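Local atomic coordinates of fiber (Bovine adenovirus 4, PDB entry 4UE0), a protein that forms the trimeric head domain at the end of the viral fibre and probably attaches the virus to a receptor on the host cell. Residues A[11-16]-A[20-25]; A[88-93]-A[97-102]; A[25-28]-A[33-36]; A[77-82]-A[107-112]; A[73-76]-A[82-85]. One frame throughout, in Å; residues are numbered along the deposited sequence.

All five contacts lie in one beta-sandwich head domain. Contacts 1 and 3 build the sheet that starts with strand 8-16 and share strand 19-29, meeting at Trp25; contacts 2 and 5 build the other sheet and share strand 83-93. Contacts 1, 2, 3 and 5 are partly buried; 1 and 2 lie nearer the chain centre (about 9 and 7 Å, centre to centre) than 3 and 5 (about 15 Å), and they touch where Ile21 CD1 meets Ile99 CD1 at 3.6 Å. Contacts 3 and 5 are shorter two-bond ladders, rich in aromatic and threonine side chains respectively. Contact 4 is a surface meeting of two loops without a direct hydrogen bond, yet its 107-112 loop also grips contact 5.

Contact 1 of 5, residues A[11-16]-A[20-25]; sequences SRVVGF and IIALGW
The indole of Trp25 reaches back toward Ser11, whose backbone N lies obliquely to the ring, 3.9 Å from Trp25 NE1. At the ring edge, in its plane, a water accepts from Trp25 NE1 at 2.8 Å and donates to Ser11 O, bridging the strands. CG of Trp25 stands between the backbone N and the carbonyl carbon (chi1 61°), which turns the indole toward strand 8-16. Four backbone bonds form the antiparallel ladder, two each in the pairs Arg12-Leu23 and Val14-Ile21; the bond from Val14 N to Ile21 O, 2.8 Å, is almost straight at 179°. Val13 CG1 fits against both branches of Ile20, 3.6 Å from Ile20 CD1 and 3.7 Å from Ile20 CG2. On this face Val13 also packs on Ile32 and Ala22 on Thr119 of the second subunit, and Ser11 OG hydrogen-bonds Arg33 of that subunit. On the other face Val14 CB rests on Ile21 CG1 at 3.7 Å. Arg12 NH1 forms a salt bridge with Asp57 and a hydrogen bond to Gln55 O. This hairpin of strands 8-16 and 19-29 packs Val14 and Leu23 on Phe54 of strand 51-55, and Leu23 and Trp25 on Leu60 of helix 58-61.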
# COMPACT_ATOMS: atom_id res chain seq x y z
N SER A 11 -14.45 10.47 -5.30
CA SER A 11 -13.22 10.82 -5.97
C SER A 11 -13.12 12.32 -6.20
O SER A 11 -14.14 13.03 -6.25
CB SER A 11 -13.12 10.14 -7.34
OG SER A 11 -13.02 8.75 -7.19
N ARG A 12 -11.88 12.75 -6.39
CA ARG A 12 -11.59 14.14 -6.73
C ARG A 12 -10.32 14.15 -7.57
O ARG A 12 -9.28 13.65 -7.15
CB ARG A 12 -11.38 14.94 -5.45
CG ARG A 12 -10.81 16.34 -5.63
CD ARG A 12 -11.71 17.19 -6.52
NE ARG A 12 -11.08 18.49 -6.76
CZ ARG A 12 -11.06 19.48 -5.87
NH1 ARG A 12 -11.68 19.36 -4.69
NH2 ARG A 12 -10.42 20.60 -6.16
N VAL A 13 -10.42 14.73 -8.75
CA VAL A 13 -9.29 15.00 -9.57
C VAL A 13 -8.84 16.42 -9.26
O VAL A 13 -9.69 17.33 -9.18
CB VAL A 13 -9.65 14.80 -11.05
CG1 VAL A 13 -8.54 15.30 -11.93
CG2 VAL A 13 -9.94 13.33 -11.32
N VAL A 14 -7.55 16.62 -9.03
CA VAL A 14 -7.00 17.94 -8.72
C VAL A 14 -5.98 18.30 -9.78
O VAL A 14 -4.98 17.61 -9.94
CB VAL A 14 -6.30 17.92 -7.35
CG1 VAL A 14 -5.72 19.29 -7.01
CG2 VAL A 14 -7.27 17.49 -6.27
N GLY A 15 -6.21 19.41 -10.48
CA GLY A 15 -5.18 20.01 -11.30
C GLY A 15 -4.31 20.91 -10.43
O GLY A 15 -4.80 21.80 -9.75
N PHE A 16 -3.01 20.65 -10.41
CA PHE A 16 -2.09 21.43 -9.60
C PHE A 16 -0.89 21.73 -10.44
O PHE A 16 -0.23 20.83 -10.94
CB PHE A 16 -1.66 20.69 -8.34
CG PHE A 16 -0.88 21.55 -7.39
CD1 PHE A 16 -1.52 22.46 -6.59
CD2 PHE A 16 0.48 21.44 -7.31
CE1 PHE A 16 -0.81 23.27 -5.73
CE2 PHE A 16 1.20 22.25 -6.45
CZ PHE A 16 0.53 23.18 -5.64
N ILE A 20 -1.89 16.57 -12.86
CA ILE A 20 -3.12 16.05 -12.24
C ILE A 20 -2.73 15.06 -11.16
O ILE A 20 -1.83 14.24 -11.35
CB ILE A 20 -3.96 15.20 -13.27
CG1 ILE A 20 -4.64 16.10 -14.28
CG2 ILE A 20 -5.03 14.30 -12.60
CD1 ILE A 20 -5.81 16.91 -13.74
N ILE A 21 -3.46 15.12 -10.05
CA ILE A 21 -3.49 14.03 -9.10
C ILE A 21 -4.94 13.61 -8.92
O ILE A 21 -5.86 14.41 -9.10
CB ILE A 21 -2.88 14.34 -7.74
CG1 ILE A 21 -3.66 15.38 -6.96
CG2 ILE A 21 -1.44 14.69 -7.90
CD1 ILE A 21 -3.29 15.35 -5.50
N ALA A 22 -5.14 12.33 -8.65
CA ALA A 22 -6.49 11.79 -8.53
C ALA A 22 -6.62 11.07 -7.20
O ALA A 22 -5.94 10.07 -6.94
CB ALA A 22 -6.83 10.88 -9.70
N LEU A 23 -7.51 11.61 -6.37
CA LEU A 23 -7.76 11.13 -5.01
C LEU A 23 -9.07 10.39 -4.91
O LEU A 23 -10.05 10.75 -5.57
CB LEU A 23 -7.79 12.31 -4.05
CG LEU A 23 -6.54 13.17 -4.00
CD1 LEU A 23 -6.81 14.47 -3.23
CD2 LEU A 23 -5.43 12.39 -3.35
N GLY A 24 -9.06 9.35 -4.09
CA GLY A 24 -10.25 8.62 -3.73
C GLY A 24 -10.36 8.61 -2.24
O GLY A 24 -9.36 8.65 -1.52
N TRP A 25 -11.58 8.56 -1.74
CA TRP A 25 -11.80 8.49 -0.30
C TRP A 25 -12.94 7.53 -0.01
O TRP A 25 -13.82 7.29 -0.87
CB TRP A 25 -12.09 9.88 0.28
CG TRP A 25 -13.32 10.54 -0.30
CD1 TRP A 25 -13.38 11.40 -1.38
CD2 TRP A 25 -14.66 10.36 0.15
NE1 TRP A 25 -14.69 11.76 -1.61
CE2 TRP A 25 -15.49 11.14 -0.69
CE3 TRP A 25 -15.25 9.62 1.18
CZ2 TRP A 25 -16.90 11.19 -0.52
CZ3 TRP A 25 -16.65 9.67 1.34
CH2 TRP A 25 -17.45 10.46 0.50
O HOH W 1 -15.42 13.49 -3.64

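Contact 2 of 5, residues A[88-93]-A[97-102]; sequences VTISKK and ISINFS
Val88 CG1 presses on Ile99 CG2 at 3.5 Å, the two side chains lying side by side and pointing the same way. The other branch, Val88 CG2, meets the Phe101 ring at CE1, 3.9 Å away, in an oblique approach. Val88 can serve both neighbours because CG1 is anti to the backbone N (chi1 -172°) while CG2 lies beside that N. Further along the same face, Ile90 CG2 touches Ile97 CG2 at 3.7 Å and Ile99 CG1 at 4.0 Å. The register that brings these branches together is set by an antiparallel ladder: Thr89 pairs with Asn100 and Ser91 with Ser98 through two bonds each, the straightest from Asn100 N to Thr89 O at 2.8 Å and 175°. The opposite face is polar. One water donates to Thr89 O, accepts from Asn100 ND2 at 2.9 Å and bonds Ser91 OG at 2.7 Å, stitching three residues of the two strands together. A second water joins Thr89 OG1 to Asn100 O. The amide of Asn100 is fixed from its other end as well, since its OD1 bonds Thr51. Strands 83-93 and 96-101 form a hairpin in the middle of their sheet, flanked by strands 70-77 and 51-55. Val88, Ile90, Ile97, Ile99 and Phe101 are buried in the sandwich, Val88 and Ile90 packing on Trp114 of strand 114-120, Ile97 and Ile99 on Phe54.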
# COMPACT_ATOMS: atom_id res chain seq x y z
N VAL A 88 4.18 11.30 3.21
CA VAL A 88 3.06 12.08 2.69
C VAL A 88 2.12 12.37 3.85
O VAL A 88 1.61 11.45 4.47
CB VAL A 88 2.29 11.31 1.60
CG1 VAL A 88 1.27 12.25 0.97
CG2 VAL A 88 3.22 10.73 0.55
N THR A 89 2.00 13.64 4.19
CA THR A 89 1.13 14.06 5.31
C THR A 89 0.00 14.89 4.73
O THR A 89 0.26 15.89 4.06
CB THR A 89 1.95 14.88 6.33
OG1 THR A 89 3.04 14.07 6.83
CG2 THR A 89 1.07 15.30 7.50
N ILE A 90 -1.23 14.47 4.97
CA ILE A 90 -2.39 15.11 4.39
C ILE A 90 -3.27 15.66 5.51
O ILE A 90 -3.72 14.94 6.38
CB ILE A 90 -3.22 14.18 3.51
CG1 ILE A 90 -2.35 13.37 2.55
CG2 ILE A 90 -4.24 15.02 2.75
CD1 ILE A 90 -1.90 11.99 3.04
N SER A 91 -3.42 16.97 5.48
CA SER A 91 -4.07 17.75 6.53
C SER A 91 -5.12 18.70 5.92
O SER A 91 -5.09 18.95 4.71
CB SER A 91 -3.01 18.54 7.32
OG SER A 91 -2.25 19.41 6.50
N LYS A 92 -6.02 19.20 6.76
CA LYS A 92 -7.02 20.15 6.34
C LYS A 92 -7.02 21.34 7.30
O LYS A 92 -6.94 21.17 8.53
CB LYS A 92 -8.39 19.49 6.32
CG LYS A 92 -9.49 20.38 5.81
CD LYS A 92 -10.77 19.62 5.55
CE LYS A 92 -11.60 19.47 6.81
NZ LYS A 92 -12.17 20.77 7.25
N LYS A 93 -7.10 22.54 6.74
CA LYS A 93 -7.38 23.76 7.49
C LYS A 93 -8.49 24.47 6.72
O LYS A 93 -8.32 24.81 5.55
CB LYS A 93 -6.14 24.64 7.65
CG LYS A 93 -6.46 25.87 8.48
CD LYS A 93 -5.29 26.82 8.70
CE LYS A 93 -5.71 27.97 9.63
NZ LYS A 93 -4.83 29.18 9.64
N ILE A 97 -7.17 21.49 1.67
CA ILE A 97 -6.39 20.28 1.91
C ILE A 97 -4.97 20.50 1.43
O ILE A 97 -4.75 21.00 0.32
CB ILE A 97 -7.04 19.08 1.21
CG1 ILE A 97 -8.44 18.88 1.81
CG2 ILE A 97 -6.17 17.83 1.34
CD1 ILE A 97 -9.24 17.73 1.26
N SER A 98 -4.00 20.11 2.27
CA SER A 98 -2.59 20.16 1.95
C SER A 98 -1.98 18.76 2.03
O SER A 98 -2.14 18.07 3.04
CB SER A 98 -1.87 21.09 2.92
OG SER A 98 -2.33 22.42 2.79
N ILE A 99 -1.30 18.39 0.95
CA ILE A 99 -0.54 17.16 0.84
C ILE A 99 0.92 17.58 0.87
O ILE A 99 1.42 18.19 -0.08
CB ILE A 99 -0.86 16.42 -0.49
CG1 ILE A 99 -2.35 16.08 -0.59
CG2 ILE A 99 -0.02 15.14 -0.59
CD1 ILE A 99 -2.79 15.63 -1.96
N ASN A 100 1.59 17.25 1.96
CA ASN A 100 2.98 17.63 2.15
C ASN A 100 3.88 16.45 2.00
O ASN A 100 3.69 15.43 2.68
CB ASN A 100 3.18 18.28 3.51
CG ASN A 100 2.91 19.75 3.45
OD1 ASN A 100 3.72 20.51 2.90
ND2 ASN A 100 1.81 20.18 4.02
N PHE A 101 4.86 16.57 1.13
CA PHE A 101 5.90 15.55 0.93
C PHE A 101 7.09 15.87 1.82
O PHE A 101 7.44 17.04 1.99
CB PHE A 101 6.28 15.49 -0.56
CG PHE A 101 5.12 15.09 -1.41
CD1 PHE A 101 4.78 13.77 -1.57
CD2 PHE A 101 4.31 16.05 -1.98
CE1 PHE A 101 3.68 13.41 -2.31
CE2 PHE A 101 3.21 15.68 -2.71
CZ PHE A 101 2.88 14.37 -2.86
N SER A 102 7.75 14.85 2.32
CA SER A 102 8.84 15.04 3.26
C SER A 102 10.02 15.78 2.66
O SER A 102 10.77 16.44 3.38
CB SER A 102 9.26 13.68 3.80
OG SER A 102 9.56 12.77 2.75
O HOH W 2 5.09 14.48 5.02
O HOH W 3 0.00 18.36 5.45

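Contact 3 of 5, residues A[25-28]-A[33-36]; sequences WQII and RYIY
Ile28 and Ile35 pair through two backbone hydrogen bonds, Ile28 N to Ile35 O at 2.8 Å and Ile35 N to Ile28 O at 2.9 Å. Ile28 O also takes a hydrogen from a water at 2.8 Å, and the same water donates to Arg33 O, so it links the two carbonyls at the turn end of the hairpin. The two strands, 19-29 and 34-40, make an antiparallel beta hairpin inside the four-stranded sheet, with strands 8-16 and 114-120 on its flanks. On one face Ile27 packs beside both Tyr34 and Tyr36 of the next strand. Its CG2 reaches Tyr34 CD2 at 3.9 Å and Tyr36 CE1 at 3.8 Å, while its CG1 meets Tyr36 CD1 at 3.8 Å; both rings are approached obliquely. The Tyr36 side chain, with CG beside the backbone N (chi1 -61°), swings its ring over to the isoleucine. Tyr34 also takes part in a cation-pi contact with Arg120. On the other face Ile28 CB and Ile35 CB are 4.1 Å apart. The methyl Ile35 CD1 sits 3.2 Å above the guanidinium plane of Arg33, over its centre, and that group bonds Thr119 of its own chain and packs on Leu23 of the third subunit.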
# COMPACT_ATOMS: atom_id res chain seq x y z
N TRP A 25 -11.58 8.56 -1.74
CA TRP A 25 -11.80 8.49 -0.30
C TRP A 25 -12.94 7.53 -0.01
O TRP A 25 -13.82 7.29 -0.87
CB TRP A 25 -12.09 9.88 0.28
CG TRP A 25 -13.32 10.54 -0.30
CD1 TRP A 25 -13.38 11.40 -1.38
CD2 TRP A 25 -14.66 10.36 0.15
NE1 TRP A 25 -14.69 11.76 -1.61
CE2 TRP A 25 -15.49 11.14 -0.69
CE3 TRP A 25 -15.25 9.62 1.18
CZ2 TRP A 25 -16.90 11.19 -0.52
CZ3 TRP A 25 -16.65 9.67 1.34
CH2 TRP A 25 -17.45 10.46 0.50
N GLN A 26 -12.89 6.95 1.19
CA GLN A 26 -13.96 6.05 1.67
C GLN A 26 -14.11 6.21 3.17
O GLN A 26 -13.14 6.44 3.91
CB GLN A 26 -13.70 4.56 1.36
CG GLN A 26 -13.03 4.21 0.04
CD GLN A 26 -12.32 2.86 0.10
OE1 GLN A 26 -11.22 2.68 -0.46
NE2 GLN A 26 -12.93 1.90 0.79
N ILE A 27 -15.36 6.08 3.63
CA ILE A 27 -15.68 5.96 5.04
C ILE A 27 -16.37 4.61 5.19
O ILE A 27 -17.38 4.35 4.55
CB ILE A 27 -16.59 7.09 5.55
CG1 ILE A 27 -15.92 8.43 5.30
CG2 ILE A 27 -16.89 6.88 7.04
CD1 ILE A 27 -16.77 9.63 5.68
N ILE A 28 -15.79 3.76 6.02
CA ILE A 28 -16.33 2.45 6.28
C ILE A 28 -16.79 2.41 7.74
O ILE A 28 -15.98 2.29 8.63
CB ILE A 28 -15.30 1.35 5.98
CG1 ILE A 28 -14.81 1.47 4.52
CG2 ILE A 28 -15.90 -0.02 6.24
CD1 ILE A 28 -13.54 0.70 4.24
N ARG A 33 -15.74 0.35 14.78
CA ARG A 33 -14.90 1.47 14.41
C ARG A 33 -15.41 2.13 13.12
O ARG A 33 -16.21 1.53 12.38
CB ARG A 33 -13.46 0.99 14.19
CG ARG A 33 -13.30 -0.08 13.09
CD ARG A 33 -11.82 -0.26 12.71
NE ARG A 33 -11.59 -1.33 11.72
CZ ARG A 33 -10.46 -1.52 11.03
NH1 ARG A 33 -9.43 -0.71 11.15
NH2 ARG A 33 -10.38 -2.54 10.17
N TYR A 34 -14.98 3.37 12.85
CA TYR A 34 -15.07 3.93 11.49
C TYR A 34 -13.67 3.95 10.93
O TYR A 34 -12.73 4.30 11.62
CB TYR A 34 -15.65 5.35 11.47
CG TYR A 34 -17.14 5.40 11.57
CD1 TYR A 34 -17.83 4.58 12.45
CD2 TYR A 34 -17.87 6.28 10.78
CE1 TYR A 34 -19.21 4.63 12.55
CE2 TYR A 34 -19.25 6.35 10.86
CZ TYR A 34 -19.91 5.51 11.75
OH TYR A 34 -21.30 5.55 11.85
N ILE A 35 -13.56 3.55 9.67
CA ILE A 35 -12.30 3.64 8.93
C ILE A 35 -12.43 4.75 7.88
O ILE A 35 -13.43 4.81 7.15
CB ILE A 35 -11.95 2.33 8.22
CG1 ILE A 35 -12.13 1.15 9.15
CG2 ILE A 35 -10.53 2.40 7.73
CD1 ILE A 35 -12.08 -0.19 8.43
N TYR A 36 -11.42 5.61 7.86
CA TYR A 36 -11.32 6.73 6.92
C TYR A 36 -10.14 6.43 6.02
O TYR A 36 -9.01 6.32 6.49
CB TYR A 36 -11.11 8.04 7.67
CG TYR A 36 -12.25 8.34 8.59
CD1 TYR A 36 -13.39 8.95 8.12
CD2 TYR A 36 -12.22 7.95 9.93
CE1 TYR A 36 -14.48 9.19 8.93
CE2 TYR A 36 -13.30 8.20 10.76
CZ TYR A 36 -14.43 8.82 10.26
OH TYR A 36 -15.50 9.07 11.06
O HOH W 4 -15.70 -0.08 10.04

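Contact 4 of 5, residues A[77-82]-A[107-112]; sequences QLPDKT and PNIMVS
Ile109 has CG1 anti to its carbonyl carbon (chi1 -64°) and CD1 fully extended beyond (chi2 -180°), which sends both branches across to Gln77, Leu78 and Pro79. Here the connection between strands 70-77 and 83-93, a type I beta turn from Leu78 to Lys81, meets the loop that leads into strand 114-120. Ile109 CG2 comes down on Gln77 O at 3.3 Å, an apolar methyl against a carbonyl oxygen. Its other branch ends in Ile109 CD1, which lies 3.9 Å from Pro79 CD and 4.3 Å from Leu78 CD1, and the Pro79 and Ile109 side chains cross at about a right angle. The loops share no direct hydrogen bond; one water instead spans them, accepting from Gln77 N and donating to Met110 O at 2.7 Å. The turn is closed by the bond from Lys81 N to Leu78 O, and Leu78 N bonds Thr82 O. The 107-112 loop is tied to the sheet by Gln76, whose NE2 bonds Ile109 O, and by Ser112 OG, which hydrogen-bonds Thr75 N. Ser102 of the second subunit packs on Gln77, and Ser68 of that subunit on Met110. Asp80 forms an Asx turn: its OD1 accepts from Thr82 N at 3.0 Å, the donor coming from above the carboxylate plane.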
# COMPACT_ATOMS: atom_id res chain seq x y z
N GLN A 77 11.49 6.35 -8.57
CA GLN A 77 12.67 5.64 -9.06
C GLN A 77 13.49 6.60 -9.88
O GLN A 77 13.03 7.10 -10.91
CB GLN A 77 12.24 4.44 -9.88
CG GLN A 77 13.40 3.66 -10.46
CD GLN A 77 12.98 2.39 -11.12
OE1 GLN A 77 12.19 1.65 -10.58
NE2 GLN A 77 13.54 2.11 -12.27
N LEU A 78 14.69 6.88 -9.38
CA LEU A 78 15.56 7.87 -10.00
C LEU A 78 16.23 7.29 -11.23
O LEU A 78 16.24 6.09 -11.43
CB LEU A 78 16.58 8.36 -8.98
CG LEU A 78 16.11 9.42 -8.00
CD1 LEU A 78 14.61 9.61 -7.86
CD2 LEU A 78 16.72 9.14 -6.64
N PRO A 79 16.79 8.16 -12.08
CA PRO A 79 17.38 7.65 -13.31
C PRO A 79 18.47 6.57 -13.12
O PRO A 79 18.60 5.69 -13.98
CB PRO A 79 17.97 8.89 -13.95
CG PRO A 79 17.11 10.01 -13.45
CD PRO A 79 16.80 9.63 -12.03
N ASP A 80 19.22 6.63 -12.01
CA ASP A 80 20.24 5.63 -11.66
C ASP A 80 19.66 4.38 -10.97
O ASP A 80 20.42 3.55 -10.46
CB ASP A 80 21.33 6.26 -10.78
CG ASP A 80 20.82 6.78 -9.43
OD1 ASP A 80 19.64 6.53 -9.09
OD2 ASP A 80 21.62 7.42 -8.70
N LYS A 81 18.32 4.30 -10.93
CA LYS A 81 17.55 3.18 -10.39
C LYS A 81 17.51 3.14 -8.86
O LYS A 81 16.93 2.23 -8.30
CB LYS A 81 18.00 1.81 -10.93
CG LYS A 81 18.29 1.75 -12.42
CD LYS A 81 17.04 1.77 -13.26
CE LYS A 81 16.49 0.36 -13.47
NZ LYS A 81 17.23 -0.40 -14.50
N THR A 82 18.11 4.12 -8.19
CA THR A 82 17.90 4.25 -6.76
C THR A 82 16.44 4.67 -6.49
O THR A 82 15.80 5.31 -7.34
CB THR A 82 18.84 5.26 -6.10
OG1 THR A 82 18.63 6.54 -6.68
CG2 THR A 82 20.29 4.86 -6.29
N PRO A 107 11.23 16.24 -10.56
CA PRO A 107 10.37 16.48 -11.70
C PRO A 107 10.39 15.36 -12.73
O PRO A 107 11.43 14.78 -13.00
CB PRO A 107 10.99 17.75 -12.33
CG PRO A 107 11.79 18.40 -11.24
CD PRO A 107 12.30 17.25 -10.43
N ASN A 108 9.24 15.12 -13.35
CA ASN A 108 9.13 14.26 -14.54
C ASN A 108 9.47 12.79 -14.30
O ASN A 108 9.86 12.08 -15.21
CB ASN A 108 9.94 14.85 -15.70
CG ASN A 108 9.60 16.31 -15.93
OD1 ASN A 108 10.48 17.19 -15.98
ND2 ASN A 108 8.32 16.58 -16.01
N ILE A 109 9.28 12.36 -13.06
CA ILE A 109 9.41 10.97 -12.69
C ILE A 109 8.13 10.56 -11.97
O ILE A 109 7.64 11.27 -11.10
CB ILE A 109 10.64 10.74 -11.76
CG1 ILE A 109 11.92 11.08 -12.51
CG2 ILE A 109 10.62 9.31 -11.23
CD1 ILE A 109 13.17 10.88 -11.69
N MET A 110 7.58 9.41 -12.33
CA MET A 110 6.35 8.96 -11.73
C MET A 110 6.49 8.73 -10.22
O MET A 110 7.49 8.19 -9.76
CB MET A 110 5.90 7.65 -12.38
CG MET A 110 4.44 7.32 -12.12
SD MET A 110 3.24 8.41 -12.96
CE MET A 110 3.51 7.91 -14.65
N VAL A 111 5.46 9.11 -9.48
CA VAL A 111 5.34 8.87 -8.04
C VAL A 111 4.35 7.73 -7.88
O VAL A 111 3.27 7.75 -8.49
CB VAL A 111 4.83 10.11 -7.30
CG1 VAL A 111 4.65 9.85 -5.83
CG2 VAL A 111 5.76 11.30 -7.50
N SER A 112 4.70 6.73 -7.05
CA SER A 112 3.80 5.60 -6.84
C SER A 112 2.49 6.01 -6.14
O SER A 112 2.45 6.95 -5.36
CB SER A 112 4.49 4.52 -6.04
OG SER A 112 4.99 5.01 -4.81
O HOH W 5 9.19 6.23 -10.45

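Contact 5 of 5, residues A[73-76]-A[82-85]; sequences SCTQ and TIKT
Gln76 and Lys84 form the hydrogen-bonded pair of this antiparallel hairpin between strands 70-77 and 83-93. Gln76 N donates to Lys84 O at 3.0 Å, and Lys84 N returns a bond to Gln76 O at 2.9 Å. Weaker CA-H...O contacts fill in between, the shortest from Thr75 CA to Lys84 O at 3.1 Å. Side-chain polar bonds lead outward: Thr75 OG1 is hydrogen-bonded to Tyr71 OH of the second subunit, while the amide oxygen of Gln76, OE1, is held by Glu106 N. Subunits also meet here by packing, Thr75 on Ser73 of the second subunit and Thr85 on Ile83 of the third. Thr75 OG1 occupies the position between the backbone N and the carbonyl carbon (chi1 69°), and this leaves CG2 beside the backbone N, turned to the neighbouring strand. Van der Waals contacts within the hairpin gather on the face of Thr75 and Thr85, whose side chains cross at a slant. Ile83 CG2 sits 3.7 Å from Thr75 CB, and Thr85 CG2 lies 4.2 Å from Ser73 CB. Thr75 CG2 meets the hydroxyl oxygen of its partner, Thr85 OG1, at 3.7 Å.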
# COMPACT_ATOMS: atom_id res chain seq x y z
N SER A 73 3.23 6.85 2.62
CA SER A 73 4.49 7.01 1.93
C SER A 73 4.33 6.68 0.46
O SER A 73 3.39 5.99 0.06
CB SER A 73 5.62 6.18 2.53
OG SER A 73 5.41 4.81 2.26
N CYS A 74 5.25 7.18 -0.33
CA CYS A 74 5.33 6.90 -1.74
C CYS A 74 6.77 6.91 -2.17
O CYS A 74 7.65 7.25 -1.37
CB CYS A 74 4.47 7.89 -2.53
SG CYS A 74 5.05 9.58 -2.47
N THR A 75 7.02 6.55 -3.43
CA THR A 75 8.39 6.50 -3.94
C THR A 75 8.48 7.10 -5.34
O THR A 75 7.50 7.21 -6.06
CB THR A 75 8.94 5.07 -3.99
OG1 THR A 75 8.27 4.31 -5.00
CG2 THR A 75 8.85 4.36 -2.63
N GLN A 76 9.72 7.43 -5.68
CA GLN A 76 10.12 7.64 -7.07
C GLN A 76 11.39 6.84 -7.35
O GLN A 76 12.23 6.66 -6.48
CB GLN A 76 10.43 9.11 -7.37
CG GLN A 76 9.22 10.02 -7.34
CD GLN A 76 9.62 11.44 -7.62
OE1 GLN A 76 10.45 12.02 -6.92
NE2 GLN A 76 9.06 12.02 -8.67
N THR A 82 18.11 4.12 -8.19
CA THR A 82 17.90 4.25 -6.76
C THR A 82 16.44 4.67 -6.49
O THR A 82 15.80 5.31 -7.34
CB THR A 82 18.84 5.26 -6.10
OG1 THR A 82 18.63 6.54 -6.68
CG2 THR A 82 20.29 4.86 -6.29
N ILE A 83 15.94 4.30 -5.32
CA ILE A 83 14.56 4.59 -4.93
C ILE A 83 14.56 5.59 -3.81
O ILE A 83 15.21 5.39 -2.79
CB ILE A 83 13.84 3.31 -4.47
CG1 ILE A 83 13.91 2.22 -5.56
CG2 ILE A 83 12.40 3.64 -4.13
CD1 ILE A 83 13.32 2.65 -6.90
N LYS A 84 13.82 6.68 -4.00
CA LYS A 84 13.60 7.67 -2.95
C LYS A 84 12.22 7.44 -2.38
O LYS A 84 11.24 7.35 -3.13
CB LYS A 84 13.70 9.11 -3.50
CG LYS A 84 13.51 10.18 -2.43
CD LYS A 84 14.74 10.55 -1.64
CE LYS A 84 14.52 11.93 -1.01
NZ LYS A 84 15.75 12.48 -0.37
N THR A 85 12.14 7.33 -1.06
CA THR A 85 10.87 7.21 -0.34
C THR A 85 10.52 8.55 0.29
O THR A 85 11.36 9.21 0.89
CB THR A 85 10.96 6.12 0.72
OG1 THR A 85 11.33 4.89 0.09
CG2 THR A 85 9.64 5.92 1.43